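Local coordinates for protein fatty acid synthase 1, isoform A (PDB 6FN6) that probably builds long-chain saturated fatty acids from acetyl-CoA and malonyl-CoA with NADPH, the dehydratase, enoylreductase and ketoreductase of its modifying region processing each newly extended chain, at residues H54-M60 with V200-A204; K205-L209 with K235-V239; K679-E683 with E899-K903. All blocks are in the same frame, centred on the assembly; numbering follows the deposited sequence.

Interaction 1. Residues H54-M60 with V200-A204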
ATOM      1  N   HIS A  54      26.679  17.289  14.915  1.00 69.48           N
ATOM      2  CA  HIS A  54      27.339  16.400  15.867  1.00 69.68           C
ATOM      3  C   HIS A  54      26.785  16.623  17.273  1.00 62.93           C
ATOM      4  O   HIS A  54      27.126  15.895  18.204  1.00 62.51           O
ATOM      5  CB  HIS A  54      28.859  16.599  15.852  1.00 80.77           C
ATOM      6  CG  HIS A  54      29.298  17.998  16.157  1.00 91.91           C
ATOM      7  ND1 HIS A  54      29.390  18.978  15.193  1.00 95.94           N
ATOM      8  CD2 HIS A  54      29.688  18.575  17.319  1.00 98.53           C
ATOM      9  CE1 HIS A  54      29.808  20.101  15.747  1.00101.29           C
ATOM     10  NE2 HIS A  54      29.996  19.884  17.037  1.00102.83           N
ATOM     11  N   LYS A  55      25.930  17.632  17.415  1.00 67.27           N
ATOM     12  CA  LYS A  55      25.269  17.917  18.683  1.00 69.88           C
ATOM     13  C   LYS A  55      23.787  17.553  18.607  1.00 68.93           C
ATOM     14  O   LYS A  55      23.045  17.730  19.574  1.00 71.03           O
ATOM     15  CB  LYS A  55      25.402  19.404  19.032  1.00 76.15           C
ATOM     16  CG  LYS A  55      26.810  19.884  19.350  1.00 81.75           C
ATOM     17  CD  LYS A  55      27.232  19.546  20.765  1.00 87.56           C
ATOM     18  CE  LYS A  55      28.606  20.126  21.076  1.00 94.90           C
ATOM     19  NZ  LYS A  55      28.611  21.620  21.032  1.00 99.56           N
ATOM     20  N   THR A  56      23.368  17.028  17.458  1.00 66.01           N
ATOM     21  CA  THR A  56      21.953  16.792  17.188  1.00 68.07           C
ATOM     22  C   THR A  56      21.649  15.326  16.889  1.00 70.81           C
ATOM     23  O   THR A  56      21.973  14.835  15.808  1.00 72.81           O
ATOM     24  CB  THR A  56      21.472  17.641  15.993  1.00 64.62           C
ATOM     25  OG1 THR A  56      21.885  19.002  16.168  1.00 67.75           O
ATOM     26  CG2 THR A  56      19.960  17.586  15.868  1.00 63.55           C
ATOM     27  N   PRO A  57      21.018  14.618  17.842  1.00 55.77           N
ATOM     28  CA  PRO A  57      20.609  13.238  17.560  1.00 53.42           C
ATOM     29  C   PRO A  57      19.384  13.175  16.651  1.00 52.14           C
ATOM     30  O   PRO A  57      18.513  14.038  16.742  1.00 53.75           O
ATOM     31  CB  PRO A  57      20.297  12.676  18.948  1.00 55.22           C
ATOM     32  CG  PRO A  57      19.898  13.858  19.748  1.00 58.46           C
ATOM     33  CD  PRO A  57      20.719  15.006  19.232  1.00 58.93           C
ATOM     34  N   VAL A  58      19.325  12.178  15.773  1.00 49.49           N
ATOM     35  CA  VAL A  58      18.206  12.054  14.841  1.00 48.36           C
ATOM     36  C   VAL A  58      17.788  10.597  14.664  1.00 46.57           C
ATOM     37  O   VAL A  58      18.527   9.679  15.013  1.00 45.73           O
ATOM     38  CB  VAL A  58      18.549  12.681  13.474  1.00 47.63           C
ATOM     39  CG1 VAL A  58      18.843  14.172  13.626  1.00 51.44           C
ATOM     40  CG2 VAL A  58      19.727  11.953  12.826  1.00 45.03           C
ATOM     41  N   VAL A  59      16.587  10.403  14.127  1.00 62.77           N
ATOM     42  CA  VAL A  59      16.088   9.077  13.792  1.00 60.01           C
ATOM     43  C   VAL A  59      15.592   9.078  12.353  1.00 58.45           C
ATOM     44  O   VAL A  59      14.618   9.755  12.026  1.00 62.07           O
ATOM     45  CB  VAL A  59      14.971   8.635  14.757  1.00 60.58           C
ATOM     46  CG1 VAL A  59      14.368   7.305  14.314  1.00 58.27           C
ATOM     47  CG2 VAL A  59      15.499   8.533  16.172  1.00 62.02           C
ATOM     48  N   MET A  60      16.277   8.327  11.496  1.00 56.65           N
ATOM     49  CA  MET A  60      15.874   8.206  10.103  1.00 53.64           C
ATOM     50  C   MET A  60      15.030   6.956   9.919  1.00 52.52           C
ATOM     51  O   MET A  60      15.285   5.932  10.553  1.00 51.29           O
ATOM     52  CB  MET A  60      17.097   8.159   9.193  1.00 51.94           C
ATOM     53  CG  MET A  60      18.035   9.330   9.389  1.00 51.51           C
ATOM     54  SD  MET A  60      19.306   9.427   8.126  1.00 50.18           S
ATOM     55  CE  MET A  60      20.506  10.437   8.979  1.00 50.11           C
ATOM     56  N   VAL A 200      19.127   4.856  13.952  1.00 56.68           N
ATOM     57  CA  VAL A 200      19.202   5.710  15.131  1.00 55.79           C
ATOM     58  C   VAL A 200      20.629   6.211  15.313  1.00 54.99           C
ATOM     59  O   VAL A 200      21.566   5.420  15.408  1.00 55.57           O
ATOM     60  CB  VAL A 200      18.722   4.970  16.390  1.00 52.35           C
ATOM     61  CG1 VAL A 200      18.667   5.918  17.577  1.00 53.53           C
ATOM     62  CG2 VAL A 200      17.366   4.333  16.149  1.00 49.29           C
ATOM     63  N   ILE A 201      20.787   7.531  15.352  1.00 46.82           N
ATOM     64  CA  ILE A 201      22.097   8.144  15.519  1.00 50.03           C
ATOM     65  C   ILE A 201      22.123   8.934  16.825  1.00 54.78           C
ATOM     66  O   ILE A 201      21.311   9.837  17.037  1.00 48.14           O
ATOM     67  CB  ILE A 201      22.453   9.037  14.319  1.00 51.56           C
ATOM     68  CG1 ILE A 201      22.321   8.241  13.015  1.00 45.29           C
ATOM     69  CG2 ILE A 201      23.870   9.586  14.468  1.00 54.14           C
ATOM     70  CD1 ILE A 201      22.480   9.072  11.762  1.00 45.90           C
ATOM     71  N   ASN A 202      23.070   8.584  17.690  1.00 47.53           N
ATOM     72  CA  ASN A 202      23.206   9.197  19.008  1.00 50.50           C
ATOM     73  C   ASN A 202      24.613   9.771  19.174  1.00 51.42           C
ATOM     74  O   ASN A 202      25.502   9.092  19.689  1.00 51.60           O
ATOM     75  CB  ASN A 202      22.921   8.164  20.100  1.00 51.41           C
ATOM     76  CG  ASN A 202      22.800   8.783  21.474  1.00 54.85           C
ATOM     77  OD1 ASN A 202      23.283   9.890  21.721  1.00 66.05           O
ATOM     78  ND2 ASN A 202      22.160   8.063  22.386  1.00 56.09           N
ATOM     79  N   PRO A 203      24.821  11.026  18.743  1.00 52.21           N
ATOM     80  CA  PRO A 203      26.169  11.607  18.758  1.00 53.14           C
ATOM     81  C   PRO A 203      26.771  11.734  20.156  1.00 56.02           C
ATOM     82  O   PRO A 203      27.958  11.462  20.337  1.00 56.29           O
ATOM     83  CB  PRO A 203      25.964  12.999  18.145  1.00 53.95           C
ATOM     84  CG  PRO A 203      24.617  12.969  17.507  1.00 52.65           C
ATOM     85  CD  PRO A 203      23.812  11.987  18.272  1.00 52.61           C
ATOM     86  N   ALA A 204      25.958  12.141  21.126  1.00 58.37           N
ATOM     87  CA  ALA A 204      26.431  12.325  22.493  1.00 61.59           C
ATOM     88  C   ALA A 204      27.008  11.024  23.037  1.00 61.08           C
ATOM     89  O   ALA A 204      28.096  11.004  23.613  1.00 62.60           O
ATOM     90  CB  ALA A 204      25.303  12.818  23.381  1.00 64.13           C
TER

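Interaction 2. Residues K205-L209 with K235-V239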
ATOM      1  N   LYS A 205      26.268   9.941  22.841  1.00 59.11           N
ATOM      2  CA  LYS A 205      26.681   8.620  23.295  1.00 58.54           C
ATOM      3  C   LYS A 205      27.935   8.156  22.559  1.00 56.61           C
ATOM      4  O   LYS A 205      28.796   7.487  23.132  1.00 57.29           O
ATOM      5  CB  LYS A 205      25.542   7.623  23.080  1.00 56.82           C
ATOM      6  CG  LYS A 205      25.793   6.225  23.617  1.00 56.53           C
ATOM      7  CD  LYS A 205      25.106   5.197  22.731  1.00 53.57           C
ATOM      8  CE  LYS A 205      24.662   3.974  23.507  1.00 54.18           C
ATOM      9  NZ  LYS A 205      23.925   3.019  22.632  1.00 51.56           N
ATOM     10  N   HIS A 206      28.022   8.513  21.284  1.00 60.31           N
ATOM     11  CA  HIS A 206      29.134   8.105  20.437  1.00 58.54           C
ATOM     12  C   HIS A 206      30.465   8.647  20.955  1.00 60.14           C
ATOM     13  O   HIS A 206      31.439   7.906  21.082  1.00 59.89           O
ATOM     14  CB  HIS A 206      28.898   8.576  19.001  1.00 58.26           C
ATOM     15  CG  HIS A 206      29.758   7.888  17.987  1.00 56.10           C
ATOM     16  ND1 HIS A 206      29.510   6.605  17.549  1.00 53.26           N
ATOM     17  CD2 HIS A 206      30.858   8.308  17.318  1.00 55.78           C
ATOM     18  CE1 HIS A 206      30.422   6.262  16.657  1.00 51.22           C
ATOM     19  NE2 HIS A 206      31.252   7.278  16.498  1.00 52.24           N
ATOM     20  N   PHE A 207      30.500   9.942  21.258  1.00 63.02           N
ATOM     21  CA  PHE A 207      31.749  10.605  21.617  1.00 65.63           C
ATOM     22  C   PHE A 207      32.170  10.335  23.059  1.00 71.87           C
ATOM     23  O   PHE A 207      33.357  10.390  23.377  1.00 72.49           O
ATOM     24  CB  PHE A 207      31.635  12.113  21.379  1.00 65.44           C
ATOM     25  CG  PHE A 207      31.521  12.487  19.929  1.00 62.68           C
ATOM     26  CD1 PHE A 207      32.585  12.280  19.064  1.00 61.36           C
ATOM     27  CD2 PHE A 207      30.355  13.045  19.429  1.00 58.24           C
ATOM     28  CE1 PHE A 207      32.489  12.620  17.728  1.00 59.83           C
ATOM     29  CE2 PHE A 207      30.252  13.388  18.093  1.00 59.75           C
ATOM     30  CZ  PHE A 207      31.321  13.175  17.241  1.00 58.63           C
ATOM     31  N   GLU A 208      31.212  10.041  23.934  1.00 89.05           N
ATOM     32  CA  GLU A 208      31.551   9.720  25.317  1.00 95.01           C
ATOM     33  C   GLU A 208      32.101   8.299  25.386  1.00 93.92           C
ATOM     34  O   GLU A 208      32.783   7.929  26.343  1.00 98.24           O
ATOM     35  CB  GLU A 208      30.337   9.871  26.239  1.00 95.74           C
ATOM     36  CG  GLU A 208      29.303   8.754  26.134  1.00 91.43           C
ATOM     37  CD  GLU A 208      28.150   8.930  27.109  1.00 92.27           C
ATOM     38  OE1 GLU A 208      27.427   9.945  27.006  1.00 91.75           O
ATOM     39  OE2 GLU A 208      27.968   8.052  27.981  1.00 92.86           O
ATOM     40  N   LEU A 209      31.802   7.506  24.361  1.00 63.65           N
ATOM     41  CA  LEU A 209      32.374   6.172  24.229  1.00 59.66           C
ATOM     42  C   LEU A 209      33.758   6.253  23.596  1.00 59.12           C
ATOM     43  O   LEU A 209      34.649   5.471  23.924  1.00 59.55           O
ATOM     44  CB  LEU A 209      31.459   5.279  23.394  1.00 57.84           C
ATOM     45  CG  LEU A 209      30.196   4.757  24.087  1.00 56.90           C
ATOM     46  CD1 LEU A 209      29.267   4.103  23.076  1.00 53.77           C
ATOM     47  CD2 LEU A 209      30.544   3.778  25.195  1.00 58.62           C
ATOM     48  N   LYS A 235      24.603  -2.841  15.138  1.00 38.52           N
ATOM     49  CA  LYS A 235      24.796  -1.850  16.191  1.00 41.16           C
ATOM     50  C   LYS A 235      26.268  -1.626  16.530  1.00 43.08           C
ATOM     51  O   LYS A 235      27.003  -2.570  16.823  1.00 40.61           O
ATOM     52  CB  LYS A 235      24.035  -2.271  17.448  1.00 42.71           C
ATOM     53  CG  LYS A 235      23.915  -1.167  18.481  1.00 47.59           C
ATOM     54  CD  LYS A 235      22.908  -1.512  19.564  1.00 50.76           C
ATOM     55  CE  LYS A 235      22.824  -0.406  20.607  1.00 55.17           C
ATOM     56  NZ  LYS A 235      22.518   0.928  20.009  1.00 56.34           N
ATOM     57  N   SER A 236      26.690  -0.365  16.480  1.00 43.44           N
ATOM     58  CA  SER A 236      28.040   0.004  16.876  1.00 44.35           C
ATOM     59  C   SER A 236      28.052   1.401  17.487  1.00 46.63           C
ATOM     60  O   SER A 236      27.764   2.386  16.808  1.00 45.39           O
ATOM     61  CB  SER A 236      28.993  -0.060  15.682  1.00 40.18           C
ATOM     62  OG  SER A 236      30.317   0.267  16.074  1.00 40.44           O
ATOM     63  N   ALA A 237      28.388   1.471  18.772  1.00 52.90           N
ATOM     64  CA  ALA A 237      28.452   2.736  19.492  1.00 55.49           C
ATOM     65  C   ALA A 237      27.137   3.512  19.366  1.00 56.22           C
ATOM     66  O   ALA A 237      26.091   3.033  19.806  1.00 55.97           O
ATOM     67  CB  ALA A 237      29.629   3.568  18.986  1.00 56.85           C
ATOM     68  N   GLY A 238      27.187   4.700  18.771  1.00 59.15           N
ATOM     69  CA  GLY A 238      26.030   5.578  18.721  1.00 59.47           C
ATOM     70  C   GLY A 238      25.109   5.342  17.541  1.00 55.99           C
ATOM     71  O   GLY A 238      24.050   5.961  17.446  1.00 58.08           O
ATOM     72  N   VAL A 239      25.516   4.454  16.641  1.00 50.69           N
ATOM     73  CA  VAL A 239      24.741   4.170  15.440  1.00 50.04           C
ATOM     74  C   VAL A 239      24.030   2.826  15.580  1.00 49.08           C
ATOM     75  O   VAL A 239      24.637   1.826  15.959  1.00 48.24           O
ATOM     76  CB  VAL A 239      25.633   4.191  14.180  1.00 49.28           C
ATOM     77  CG1 VAL A 239      24.789   4.016  12.920  1.00 48.85           C
ATOM     78  CG2 VAL A 239      26.435   5.486  14.109  1.00 50.37           C
TER

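Interaction 3. Residues K679-E683 with E899-K903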
ATOM      1  N   LYS A 679      -3.590 -39.090 -27.027  1.00147.01           N
ATOM      2  CA  LYS A 679      -4.032 -37.957 -27.843  1.00150.75           C
ATOM      3  C   LYS A 679      -3.388 -36.650 -27.382  1.00148.95           C
ATOM      4  O   LYS A 679      -3.849 -35.563 -27.731  1.00150.57           O
ATOM      5  CB  LYS A 679      -5.561 -37.818 -27.819  1.00151.55           C
ATOM      6  CG  LYS A 679      -6.321 -38.969 -28.463  1.00155.45           C
ATOM      7  CD  LYS A 679      -6.105 -38.989 -29.972  1.00159.04           C
ATOM      8  CE  LYS A 679      -6.771 -40.187 -30.629  1.00166.13           C
ATOM      9  NZ  LYS A 679      -6.185 -41.482 -30.188  1.00168.61           N
ATOM     10  N   TRP A 680      -2.323 -36.765 -26.593  1.00 80.26           N
ATOM     11  CA  TRP A 680      -1.466 -35.629 -26.282  1.00 75.31           C
ATOM     12  C   TRP A 680      -0.062 -35.910 -26.793  1.00 74.58           C
ATOM     13  O   TRP A 680       0.536 -36.930 -26.450  1.00 76.10           O
ATOM     14  CB  TRP A 680      -1.413 -35.352 -24.777  1.00 71.26           C
ATOM     15  CG  TRP A 680      -2.536 -34.512 -24.242  1.00 69.72           C
ATOM     16  CD1 TRP A 680      -3.728 -34.246 -24.847  1.00 70.63           C
ATOM     17  CD2 TRP A 680      -2.558 -33.818 -22.988  1.00 65.20           C
ATOM     18  NE1 TRP A 680      -4.495 -33.435 -24.046  1.00 67.89           N
ATOM     19  CE2 TRP A 680      -3.799 -33.158 -22.899  1.00 64.48           C
ATOM     20  CE3 TRP A 680      -1.651 -33.693 -21.932  1.00 52.07           C
ATOM     21  CZ2 TRP A 680      -4.157 -32.386 -21.794  1.00 59.87           C
ATOM     22  CZ3 TRP A 680      -2.008 -32.927 -20.835  1.00 50.61           C
ATOM     23  CH2 TRP A 680      -3.250 -32.283 -20.775  1.00 50.99           C
ATOM     24  N   THR A 681       0.459 -35.012 -27.621  1.00 71.59           N
ATOM     25  CA  THR A 681       1.845 -35.104 -28.052  1.00 66.80           C
ATOM     26  C   THR A 681       2.696 -34.618 -26.888  1.00 59.60           C
ATOM     27  O   THR A 681       2.225 -33.829 -26.065  1.00 56.87           O
ATOM     28  CB  THR A 681       2.130 -34.267 -29.316  1.00 67.30           C
ATOM     29  OG1 THR A 681       2.015 -32.872 -29.010  1.00 66.28           O
ATOM     30  CG2 THR A 681       1.150 -34.618 -30.428  1.00 62.38           C
ATOM     31  N   MET A 682       3.930 -35.101 -26.792  1.00 75.49           N
ATOM     32  CA  MET A 682       4.847 -34.593 -25.780  1.00 65.94           C
ATOM     33  C   MET A 682       4.948 -33.079 -25.910  1.00 56.83           C
ATOM     34  O   MET A 682       5.014 -32.363 -24.914  1.00 50.73           O
ATOM     35  CB  MET A 682       6.230 -35.229 -25.923  1.00 64.06           C
ATOM     36  CG  MET A 682       6.337 -36.630 -25.352  1.00 59.92           C
ATOM     37  SD  MET A 682       8.005 -37.290 -25.522  1.00 57.53           S
ATOM     38  CE  MET A 682       7.839 -38.846 -24.658  1.00 55.16           C
ATOM     39  N   GLU A 683       4.946 -32.605 -27.152  1.00 58.04           N
ATOM     40  CA  GLU A 683       4.951 -31.177 -27.445  1.00 57.91           C
ATOM     41  C   GLU A 683       3.810 -30.483 -26.706  1.00 59.31           C
ATOM     42  O   GLU A 683       4.005 -29.454 -26.060  1.00 59.77           O
ATOM     43  CB  GLU A 683       4.843 -30.952 -28.957  1.00 60.15           C
ATOM     44  CG  GLU A 683       4.596 -29.513 -29.381  1.00 63.02           C
ATOM     45  CD  GLU A 683       4.499 -29.366 -30.888  1.00 68.50           C
ATOM     46  OE1 GLU A 683       3.691 -28.538 -31.361  1.00 71.67           O
ATOM     47  OE2 GLU A 683       5.234 -30.081 -31.602  1.00 68.87           O
ATOM     48  N   GLU A 899       9.816 -36.938 -30.707  1.00 78.36           N
ATOM     49  CA  GLU A 899       9.068 -38.009 -30.059  1.00 79.68           C
ATOM     50  C   GLU A 899       8.906 -39.216 -30.983  1.00 83.48           C
ATOM     51  O   GLU A 899       8.575 -39.080 -32.162  1.00 83.24           O
ATOM     52  CB  GLU A 899       7.696 -37.502 -29.610  1.00 80.90           C
ATOM     53  CG  GLU A 899       6.866 -38.541 -28.869  1.00 79.84           C
ATOM     54  CD  GLU A 899       5.522 -38.005 -28.418  1.00 83.79           C
ATOM     55  OE1 GLU A 899       5.241 -36.811 -28.660  1.00 85.14           O
ATOM     56  OE2 GLU A 899       4.746 -38.778 -27.816  1.00 86.66           O
ATOM     57  N   GLU A 900       9.146 -40.399 -30.425  1.00 81.66           N
ATOM     58  CA  GLU A 900       8.962 -41.655 -31.143  1.00 81.93           C
ATOM     59  C   GLU A 900       7.519 -41.816 -31.607  1.00 84.87           C
ATOM     60  O   GLU A 900       6.588 -41.346 -30.952  1.00 85.70           O
ATOM     61  CB  GLU A 900       9.367 -42.843 -30.267  1.00 80.95           C
ATOM     62  CG  GLU A 900      10.864 -42.944 -30.015  1.00 74.75           C
ATOM     63  CD  GLU A 900      11.342 -42.005 -28.926  1.00 71.99           C
ATOM     64  OE1 GLU A 900      10.548 -41.156 -28.474  1.00 72.13           O
ATOM     65  OE2 GLU A 900      12.517 -42.119 -28.519  1.00 71.60           O
ATOM     66  N   ALA A 901       7.341 -42.479 -32.744  1.00 81.63           N
ATOM     67  CA  ALA A 901       6.034 -42.580 -33.377  1.00 85.61           C
ATOM     68  C   ALA A 901       5.123 -43.547 -32.626  1.00 89.57           C
ATOM     69  O   ALA A 901       5.587 -44.522 -32.032  1.00 86.87           O
ATOM     70  CB  ALA A 901       6.186 -43.018 -34.823  1.00 85.73           C
ATOM     71  N   GLY A 902       3.823 -43.259 -32.660  1.00102.65           N
ATOM     72  CA  GLY A 902       2.829 -44.053 -31.961  1.00106.09           C
ATOM     73  C   GLY A 902       2.402 -43.476 -30.624  1.00105.63           C
ATOM     74  O   GLY A 902       1.364 -43.860 -30.084  1.00105.78           O
ATOM     75  N   LYS A 903       3.200 -42.546 -30.102  1.00105.84           N
ATOM     76  CA  LYS A 903       2.985 -41.957 -28.777  1.00103.58           C
ATOM     77  C   LYS A 903       2.648 -43.017 -27.728  1.00103.00           C
ATOM     78  O   LYS A 903       1.628 -42.938 -27.045  1.00103.03           O
ATOM     79  CB  LYS A 903       1.896 -40.871 -28.822  1.00102.07           C
ATOM     80  CG  LYS A 903       0.505 -41.315 -29.259  1.00103.86           C
ATOM     81  CD  LYS A 903      -0.467 -40.144 -29.272  1.00103.57           C
ATOM     82  CE  LYS A 903      -0.174 -39.192 -30.423  1.00103.91           C
ATOM     83  NZ  LYS A 903      -1.142 -38.066 -30.487  1.00104.13           N
TER

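Interaction 1. Residues H54-M60 with V200-A204
Val58 and Ile201 face each other as an antiparallel hydrogen-bonded pair, and each offers its backbone N-H and C=O to the other. The two bonds are unequal. Ile201 N gives a nearly straight bond to Val58 O (3.1 Å, 169° at the hydrogen), whereas Val58 N reaches Ile201 O only weakly, at 3.3 Å. Val59 and Val200 form the next, non-hydrogen-bonded pair, and their backbones turn to the flanking strands 98-105 and 239-248 instead: Val59 bonds with Thr105 and Val200 with Glu240. Met60 is joined to Ala199 further along the ladder.

On the face of Val58 and Ile201, which Trp42 of helix 34-48 covers, Val58 CG2 lies beside Ile201 CD1 at 4.1 Å, both side chains pointing the same way. Ile201 has CG1 anti to its carbonyl carbon (chi1 -54°), which carries CD1 on to the Met60 methyl; the extended methionine brings CE within 3.7 Å of Ile201 CD1. On the other face Val59 CG2 approaches Val200 CG1 loosely.

Where pairing ends, two prolines, neither with an N-H to offer, pack together, Pro57 CB lying 3.6 Å from Pro203 CD. Polar groups here find partners elsewhere: Thr56 OG1 bonds to Glu52 O, Thr56 O to Trp42 NE1, and the backbone of Asn202 bonds with Gly238. Asn202, as N-cap, places OD1 on Lys205 N at the start of helix 203-210, while its ND2 holds Glu114 OE1. Strand 58-65 belongs to the predicted N-terminal hotdog fold and strand 191-201 to the C-terminal one, so this ladder is the edge-to-edge seam of the double hotdog characteristic of animal fatty acid synthase dehydratase domains.

Interaction 2. Residues K205-L209 with K235-V239
His206 ND1 accepts the backbone N-H of Gly238 at 3.2 Å, with 153° at the hydrogen. Gly238 N lies at the edge of the imidazole, only 4° out of its plane, so the ring nitrogen is used head-on as an acceptor; a neutral imidazole would then probably keep its proton on NE2. With CG anti to the backbone N, the torsion (chi1 -163°) sets ND1 against the turn, and Ala237 CB comes up obliquely to ND1 and CE1. Aromatic rings of Trp166, Trp170 and Phe173 also meet the imidazole, the last two from helix 170-183, the long central helix that the sheet of the C-terminal hotdog fold wraps around.

The turn itself is a type II' beta turn from Ser236 to Val239, linking strands 233-236 and 239-248 as a hairpin. Ser236 N bonds to Val239 O at 3.0 Å, and Val239 N bonds back to Ser236 O. Ala237 takes the first inner position with a positive phi. Gly238, lacking a side chain, lets the backbones draw together until its CA is 4.4 Å from His206 CA.

One turn along helix 203-210, Leu209 CD1 rests against Ala237, 3.9 Å from its CA. Lys205 runs alongside the turn, its CD 3.8 Å from Ala237 O, and crosses Lys235 at about a right angle. The two NZ atoms are 3.6 Å apart, but acidic groups lie close by: Lys235 NZ forms a salt bridge with Glu240 OE1, and both ammonium groups make long, weak ion pairs with the carboxylate of Glu114.

Interaction 3. Residues K679-E683 with E899-K903
Glu899 sends its carboxylate to the start of helix 682-685, where OE1 accepts the backbone N-H of Met682 at 2.9 Å and 162°. The donor comes in on the syn side of OE1, tilted 33° out of the carboxylate plane. Glu899 is fully extended, with CG anti to the backbone N (chi1 -178°), and this straight chain lies obliquely across Met682: Met682 CG is 3.5 Å from Glu899 CD, and Met682 SD lies 3.8 Å from Glu899 CG. An alanine here would remove the carboxylate, and Met682 N would probably lose its acceptor while the methionine was left less covered.

Lys903, which closes a type II beta turn from Glu900, reaches over residues 679-681, ahead of helix 682-685, without a hydrogen bond across the contact. Its NZ lies 3.9 Å from Lys679 CA and 4.1 Å from Thr681 CG2. Met682 also packs on Tyr607 and Tyr608 of strand 601-611; residues 899-903, beyond strand 891-895, are thereby joined to this part of the enoylreductase.

Thr681 is the N-cap, its OG1 bonding to Glu684 N. Glu899 therefore takes a second N-H of the same helix start, and the N-terminal helix end, together with the long, weak ion pair of Glu899 OE2 with Arg652 NE, is likely to favour the ionised carboxylate.

How the interactions relate
Interactions 1 and 2 are neighbours in the dehydratase, their centres 10 Å apart, and helix 203-210 takes part in both. Chain order explains the link: strand 191-201 leaves interaction 1 directly into that helix, which then meets the hairpin of 235-239. Asn202 N lies 2.8 Å from Gly238 O, a probable hydrogen bond, and Phe207 packs near His54 O. Thus the seam between the two hotdog folds runs straight on into packing within the C-terminal one. Interaction 3 comes later in the chain, in the enoylreductase, with its centre about 70 Å from both; it touches neither, the nearest atoms being about 52 and 53 Å away respectively, as befits separate catalytic domains of one modifying region.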